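Local coordinates for mitochondrial RNA-binding protein 1 (Trypanosoma brucei, PDB 2GIA) that forms a guide-RNA-binding complex with mitochondrial RNA-binding protein 2 that is thought to act as an RNA matchmaker in mitochondrial RNA editing, at residues B[95-100]-B[110-115]; B[106-111]-B[123-128]. All blocks are in the same frame, centred on the assembly; numbering follows the deposited sequence.

Contact 1: residues B[95-100]-B[110-115]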
loop_
_atom_site.group_PDB
_atom_site.type_symbol
_atom_site.label_atom_id
_atom_site.label_comp_id
_atom_site.label_asym_id
_atom_site.label_seq_id
_atom_site.Cartn_x
_atom_site.Cartn_y
_atom_site.Cartn_z
ATOM N N TYR B 95 -2.133 -17.009 26.527
ATOM C CA TYR B 95 -2.440 -17.947 25.449
ATOM C C TYR B 95 -1.197 -18.475 24.803
ATOM O O TYR B 95 -0.118 -17.927 25.006
ATOM C CB TYR B 95 -3.274 -17.232 24.353
ATOM C CG TYR B 95 -2.593 -15.995 23.756
ATOM C CD1 TYR B 95 -3.009 -14.686 24.101
ATOM C CD2 TYR B 95 -1.498 -16.132 22.886
ATOM C CE1 TYR B 95 -2.333 -13.541 23.593
ATOM C CE2 TYR B 95 -0.836 -15.007 22.380
ATOM C CZ TYR B 95 -1.255 -13.714 22.743
ATOM O OH TYR B 95 -0.551 -12.606 22.251
ATOM N N THR B 96 -1.381 -19.531 24.003
ATOM C CA THR B 96 -0.312 -20.119 23.191
ATOM C C THR B 96 -0.967 -20.337 21.868
ATOM O O THR B 96 -1.848 -21.154 21.759
ATOM C CB THR B 96 0.221 -21.464 23.742
ATOM O OG1 THR B 96 0.889 -21.202 24.973
ATOM C CG2 THR B 96 1.268 -22.057 22.783
ATOM N N LEU B 97 -0.525 -19.597 20.848
ATOM C CA LEU B 97 -1.187 -19.673 19.555
ATOM C C LEU B 97 -0.208 -19.752 18.421
ATOM O O LEU B 97 0.826 -19.079 18.427
ATOM C CB LEU B 97 -2.069 -18.394 19.339
ATOM C CG LEU B 97 -3.362 -18.223 20.134
ATOM C CD1 LEU B 97 -4.029 -16.814 19.922
ATOM C CD2 LEU B 97 -4.290 -19.333 19.680
ATOM N N ASP B 98 -0.545 -20.577 17.435
ATOM C CA ASP B 98 0.253 -20.676 16.215
ATOM C C ASP B 98 -0.569 -20.080 15.078
ATOM O O ASP B 98 -1.796 -20.327 14.984
ATOM C CB ASP B 98 0.510 -22.149 15.806
ATOM C CG ASP B 98 1.662 -22.790 16.586
ATOM O OD1 ASP B 98 2.240 -22.110 17.446
ATOM O OD2 ASP B 98 1.970 -23.972 16.336
ATOM N N PHE B 99 0.102 -19.376 14.176
ATOM C CA PHE B 99 -0.583 -18.867 12.992
ATOM C C PHE B 99 0.196 -19.455 11.803
ATOM O O PHE B 99 1.433 -19.271 11.706
ATOM C CB PHE B 99 -0.495 -17.317 12.923
ATOM C CG PHE B 99 -1.154 -16.731 11.701
ATOM C CD1 PHE B 99 -0.388 -16.235 10.646
ATOM C CD2 PHE B 99 -2.568 -16.635 11.632
ATOM C CE1 PHE B 99 -1.019 -15.635 9.525
ATOM C CE2 PHE B 99 -3.222 -16.041 10.520
ATOM C CZ PHE B 99 -2.449 -15.532 9.455
ATOM N N GLU B 100 -0.503 -20.129 10.878
ATOM C CA GLU B 100 0.218 -20.678 9.727
ATOM C C GLU B 100 -0.617 -20.618 8.462
ATOM O O GLU B 100 -1.852 -20.497 8.519
ATOM C CB GLU B 100 0.658 -22.119 9.995
ATOM C CG GLU B 100 -0.432 -23.015 10.516
ATOM C CD GLU B 100 0.173 -24.310 11.107
ATOM O OE1 GLU B 100 -0.220 -24.692 12.201
ATOM O OE2 GLU B 100 1.046 -24.936 10.474
ATOM N N GLY B 110 -4.644 -22.872 19.067
ATOM C CA GLY B 110 -3.871 -23.155 20.271
ATOM C C GLY B 110 -4.728 -23.154 21.518
ATOM O O GLY B 110 -5.924 -23.473 21.488
ATOM N N LYS B 111 -4.124 -22.707 22.611
ATOM C CA LYS B 111 -4.794 -22.675 23.907
ATOM C C LYS B 111 -5.113 -21.238 24.313
ATOM O O LYS B 111 -4.247 -20.377 24.247
ATOM C CB LYS B 111 -3.858 -23.316 24.942
ATOM C CG LYS B 111 -3.642 -24.829 24.671
ATOM C CD LYS B 111 -2.902 -25.534 25.799
ATOM C CE LYS B 111 -2.891 -27.067 25.590
ATOM N NZ LYS B 111 -4.281 -27.655 25.468
ATOM N N VAL B 112 -6.338 -20.992 24.753
ATOM C CA VAL B 112 -6.739 -19.631 25.159
ATOM C C VAL B 112 -7.753 -19.812 26.289
ATOM O O VAL B 112 -8.183 -20.924 26.577
ATOM C CB VAL B 112 -7.533 -18.904 24.036
ATOM C CG1 VAL B 112 -6.664 -18.785 22.777
ATOM C CG2 VAL B 112 -8.821 -19.717 23.676
ATOM N N HIS B 113 -8.164 -18.731 26.923
ATOM C CA HIS B 113 -9.233 -18.924 27.910
ATOM C C HIS B 113 -10.350 -17.960 27.545
ATOM O O HIS B 113 -10.094 -16.985 26.831
ATOM C CB HIS B 113 -8.698 -18.697 29.320
ATOM C CG HIS B 113 -8.076 -17.361 29.536
ATOM N ND1 HIS B 113 -8.820 -16.202 29.629
ATOM C CD2 HIS B 113 -6.784 -16.999 29.717
ATOM C CE1 HIS B 113 -8.009 -15.179 29.862
ATOM N NE2 HIS B 113 -6.769 -15.635 29.919
ATOM N N ARG B 114 -11.589 -18.261 27.934
ATOM C CA ARG B 114 -12.694 -17.353 27.660
ATOM C C ARG B 114 -12.728 -16.212 28.675
ATOM O O ARG B 114 -11.947 -16.214 29.651
ATOM C CB ARG B 114 -14.009 -18.111 27.636
ATOM C CG ARG B 114 -14.059 -19.013 26.434
ATOM C CD ARG B 114 -15.359 -19.731 26.184
ATOM N NE ARG B 114 -15.088 -20.644 25.078
ATOM C CZ ARG B 114 -15.275 -20.357 23.794
ATOM N NH1 ARG B 114 -15.790 -19.163 23.410
ATOM N NH2 ARG B 114 -14.861 -21.238 22.885
ATOM N N VAL B 115 -13.584 -15.214 28.447
ATOM C CA VAL B 115 -13.646 -14.083 29.377
ATOM C C VAL B 115 -14.041 -14.565 30.757
ATOM O O VAL B 115 -14.874 -15.472 30.896
ATOM C CB VAL B 115 -14.672 -12.992 28.976
ATOM C CG1 VAL B 115 -14.126 -12.149 27.863
ATOM C CG2 VAL B 115 -15.994 -13.633 28.611
#

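Contact 2: residues B[106-111]-B[123-128]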
loop_
_atom_site.group_PDB
_atom_site.type_symbol
_atom_site.label_atom_id
_atom_site.label_comp_id
_atom_site.label_asym_id
_atom_site.label_seq_id
_atom_site.Cartn_x
_atom_site.Cartn_y
_atom_site.Cartn_z
ATOM N N TYR B 106 -5.702 -19.547 6.011
ATOM C CA TYR B 106 -4.861 -19.412 7.208
ATOM C C TYR B 106 -5.527 -20.086 8.392
ATOM O O TYR B 106 -6.756 -20.176 8.446
ATOM C CB TYR B 106 -4.595 -17.920 7.519
ATOM C CG TYR B 106 -3.816 -17.253 6.394
ATOM C CD1 TYR B 106 -2.412 -17.310 6.353
ATOM C CD2 TYR B 106 -4.477 -16.611 5.370
ATOM C CE1 TYR B 106 -1.684 -16.734 5.285
ATOM C CE2 TYR B 106 -3.750 -16.022 4.279
ATOM C CZ TYR B 106 -2.370 -16.094 4.256
ATOM O OH TYR B 106 -1.673 -15.503 3.224
ATOM N N HIS B 107 -4.712 -20.537 9.344
ATOM C CA HIS B 107 -5.247 -21.258 10.499
ATOM C C HIS B 107 -4.582 -20.663 11.729
ATOM O O HIS B 107 -3.351 -20.608 11.810
ATOM C CB HIS B 107 -4.864 -22.743 10.336
ATOM C CG HIS B 107 -5.436 -23.655 11.381
ATOM N ND1 HIS B 107 -5.012 -24.958 11.535
ATOM C CD2 HIS B 107 -6.421 -23.464 12.290
ATOM C CE1 HIS B 107 -5.717 -25.538 12.502
ATOM N NE2 HIS B 107 -6.578 -24.652 12.972
ATOM N N LEU B 108 -5.391 -20.216 12.689
ATOM C CA LEU B 108 -4.856 -19.628 13.944
ATOM C C LEU B 108 -5.389 -20.628 15.001
ATOM O O LEU B 108 -6.578 -20.915 15.030
ATOM C CB LEU B 108 -5.445 -18.223 14.185
ATOM C CG LEU B 108 -5.127 -17.601 15.560
ATOM C CD1 LEU B 108 -3.622 -17.298 15.681
ATOM C CD2 LEU B 108 -5.980 -16.329 15.753
ATOM N N HIS B 109 -4.514 -21.172 15.846
ATOM C CA HIS B 109 -4.976 -22.214 16.770
ATOM C C HIS B 109 -4.051 -22.421 17.959
ATOM O O HIS B 109 -2.849 -22.141 17.880
ATOM C CB HIS B 109 -5.152 -23.532 15.987
ATOM C CG HIS B 109 -3.882 -24.027 15.334
ATOM N ND1 HIS B 109 -3.001 -24.874 15.973
ATOM C CD2 HIS B 109 -3.317 -23.736 14.139
ATOM C CE1 HIS B 109 -1.943 -25.081 15.200
ATOM N NE2 HIS B 109 -2.107 -24.401 14.078
ATOM N N GLY B 110 -4.644 -22.872 19.067
ATOM C CA GLY B 110 -3.871 -23.155 20.271
ATOM C C GLY B 110 -4.728 -23.154 21.518
ATOM O O GLY B 110 -5.924 -23.473 21.488
ATOM N N LYS B 111 -4.124 -22.707 22.611
ATOM C CA LYS B 111 -4.794 -22.675 23.907
ATOM C C LYS B 111 -5.113 -21.238 24.313
ATOM O O LYS B 111 -4.247 -20.377 24.247
ATOM C CB LYS B 111 -3.858 -23.316 24.942
ATOM C CG LYS B 111 -3.642 -24.829 24.671
ATOM C CD LYS B 111 -2.902 -25.534 25.799
ATOM C CE LYS B 111 -2.891 -27.067 25.590
ATOM N NZ LYS B 111 -4.281 -27.655 25.468
ATOM N N TRP B 123 -8.535 -24.207 20.949
ATOM C CA TRP B 123 -9.316 -23.343 20.062
ATOM C C TRP B 123 -8.665 -23.323 18.661
ATOM O O TRP B 123 -7.451 -23.443 18.533
ATOM C CB TRP B 123 -9.305 -21.944 20.649
ATOM C CG TRP B 123 -10.112 -20.916 19.855
ATOM C CD1 TRP B 123 -11.453 -20.946 19.574
ATOM C CD2 TRP B 123 -9.612 -19.714 19.296
ATOM N NE1 TRP B 123 -11.814 -19.811 18.869
ATOM C CE2 TRP B 123 -10.693 -19.037 18.688
ATOM C CE3 TRP B 123 -8.343 -19.126 19.248
ATOM C CZ2 TRP B 123 -10.543 -17.802 18.037
ATOM C CZ3 TRP B 123 -8.189 -17.895 18.602
ATOM C CH2 TRP B 123 -9.285 -17.252 18.005
ATOM N N SER B 124 -9.494 -23.188 17.638
ATOM C CA SER B 124 -9.017 -23.163 16.266
ATOM C C SER B 124 -9.962 -22.303 15.421
ATOM O O SER B 124 -11.172 -22.460 15.534
ATOM C CB SER B 124 -9.030 -24.581 15.687
ATOM O OG SER B 124 -8.803 -24.555 14.290
ATOM N N VAL B 125 -9.412 -21.418 14.587
ATOM C CA VAL B 125 -10.267 -20.643 13.669
ATOM C C VAL B 125 -9.500 -20.574 12.334
ATOM O O VAL B 125 -8.253 -20.465 12.322
ATOM C CB VAL B 125 -10.601 -19.236 14.223
ATOM C CG1 VAL B 125 -9.333 -18.417 14.409
ATOM C CG2 VAL B 125 -11.583 -18.524 13.265
ATOM N N LYS B 126 -10.230 -20.654 11.223
ATOM C CA LYS B 126 -9.601 -20.665 9.901
ATOM C C LYS B 126 -10.145 -19.507 9.101
ATOM O O LYS B 126 -11.263 -19.101 9.332
ATOM C CB LYS B 126 -9.940 -21.979 9.173
ATOM C CG LYS B 126 -9.273 -23.251 9.791
ATOM C CD LYS B 126 -9.620 -24.463 8.940
ATOM C CE LYS B 126 -9.137 -25.777 9.517
ATOM N NZ LYS B 126 -7.745 -25.630 9.948
ATOM N N PHE B 127 -9.343 -18.973 8.183
ATOM C CA PHE B 127 -9.762 -17.854 7.304
ATOM C C PHE B 127 -9.439 -18.432 5.945
ATOM O O PHE B 127 -8.294 -18.335 5.477
ATOM C CB PHE B 127 -8.876 -16.641 7.586
ATOM C CG PHE B 127 -9.007 -16.125 9.030
ATOM C CD1 PHE B 127 -9.962 -15.162 9.344
ATOM C CD2 PHE B 127 -8.181 -16.621 10.040
ATOM C CE1 PHE B 127 -10.098 -14.680 10.671
ATOM C CE2 PHE B 127 -8.302 -16.143 11.382
ATOM C CZ PHE B 127 -9.251 -15.183 11.689
ATOM N N ASP B 128 -10.453 -18.990 5.300
ATOM C CA ASP B 128 -10.250 -19.652 4.008
ATOM C C ASP B 128 -10.900 -18.925 2.836
ATOM O O ASP B 128 -11.838 -18.155 3.020
ATOM C CB ASP B 128 -10.799 -21.100 4.080
ATOM C CG ASP B 128 -9.931 -22.014 4.949
ATOM O OD1 ASP B 128 -8.788 -21.622 5.263
ATOM O OD2 ASP B 128 -10.378 -23.128 5.297
HETATM O O HOH W 1 -6.879 -22.933 6.820
#

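Contact 1: residues B[95-100]-B[110-115]
Two backbone hydrogen bonds close a ring between Thr96 and Lys111: Thr96 N gives its hydrogen to Lys111 O at 3.0 Å, and Lys111 N returns one to Thr96 O at 2.9 Å. Both donors lie in the carbonyl plane. Past the corner at Gly110, the short strand 111-112 thus still pairs antiparallel with strand 96-101, continuing the hairpin 96-101/105-109. Thr96 O also takes a CA-H...O contact from Gly110 CA at 3.2 Å. Only glycine suits this corner: a CB would crowd that oxygen and, at a phi of 159°, also press on the carbonyl oxygen of His109. Beside the pair, on the side of Leu97 and Val112, the filling is apolar: Val112 CG1 touches Leu97 CD2 at 3.9 Å and Tyr95 CB at 4.0 Å. In Tyr95, CG sits between the backbone N and carbonyl carbon (chi1 57°), which turns the ring away from 110-115; its hydroxyl bonds to Arg68 O. The exposed Lys111 chain, extended as far as CE and bent at its last torsion, leads off to a salt bridge with Asp122. Leu97 and Val112 rest on Trp123 of strand 121-128, while strand 65-68 packs against them through Val67 and Ile65; Phe99 reaches helix 71-81.

Contact 2: residues B[106-111]-B[123-128]
In this Whirly-type fold, strands 105-109 and 121-128 are antiparallel neighbours in a sheet, their local axes 4.8 Å apart at 165°. Six backbone bonds join Tyr106, Leu108 and Gly110 to Phe127, Val125 and Trp123; the Leu108 N to Val125 O bond is almost straight, at 178°. The face of Leu108 and Trp123 is apolar. Leu108 crosses the indole obliquely, its CD2 tip meeting Trp123 CZ3 at 3.9 Å, while Val125 CB lies over the rim of one indole face, and Val125 CG1 fits against Leu108 CB at 3.9 Å. Branched aliphatic side chains thus fill the space beside a large flat one, whose NE1 bonds to Gln41. Phe127 continues this layer onto Phe13 and Ile15 of strand 12-17. The face of His107 is polar. Its imidazole is sandwiched: Lys126, bent at its last torsion, sets NZ 3.1 Å above the ring centre, and His109 CD2 covers the opposite face at 3.3 Å. An ammonium so close would be expected to disfavour a doubly protonated imidazole. Anti to the backbone N (chi1 -175°), the ring leans across toward Ser124, whose small hydroxyl fits at its edge. There His107 NE2 and Ser124 OG share a short 2.6 Å hydrogen bond in which either could be the donor.

Overall arrangement
Contacts 1 and 2, with centres about 9 Å apart, share Gly110 and Lys111 in one sheet. Gly110 is the corner of the chain, between strand 105-109 and the short strand 111-112. Strands 96-101 and 105-109 form a hairpin; contact 1 carries its pairing past the corner to Lys111, and contact 2 pairs the second strand, on its other edge, with 121-128. Between them Asp98 N bonds to His109 O at 2.8 Å, and Glu100 OE1 holds His109 NE2 at 2.7 Å, fixing the ring that covers His107. On the apolar side, Phe99 CZ meets Tyr106 CD1 at 3.6 Å with the rings almost parallel. Tyr106 also packs on Arg112 of the mitochondrial RNA-binding protein 2 chain.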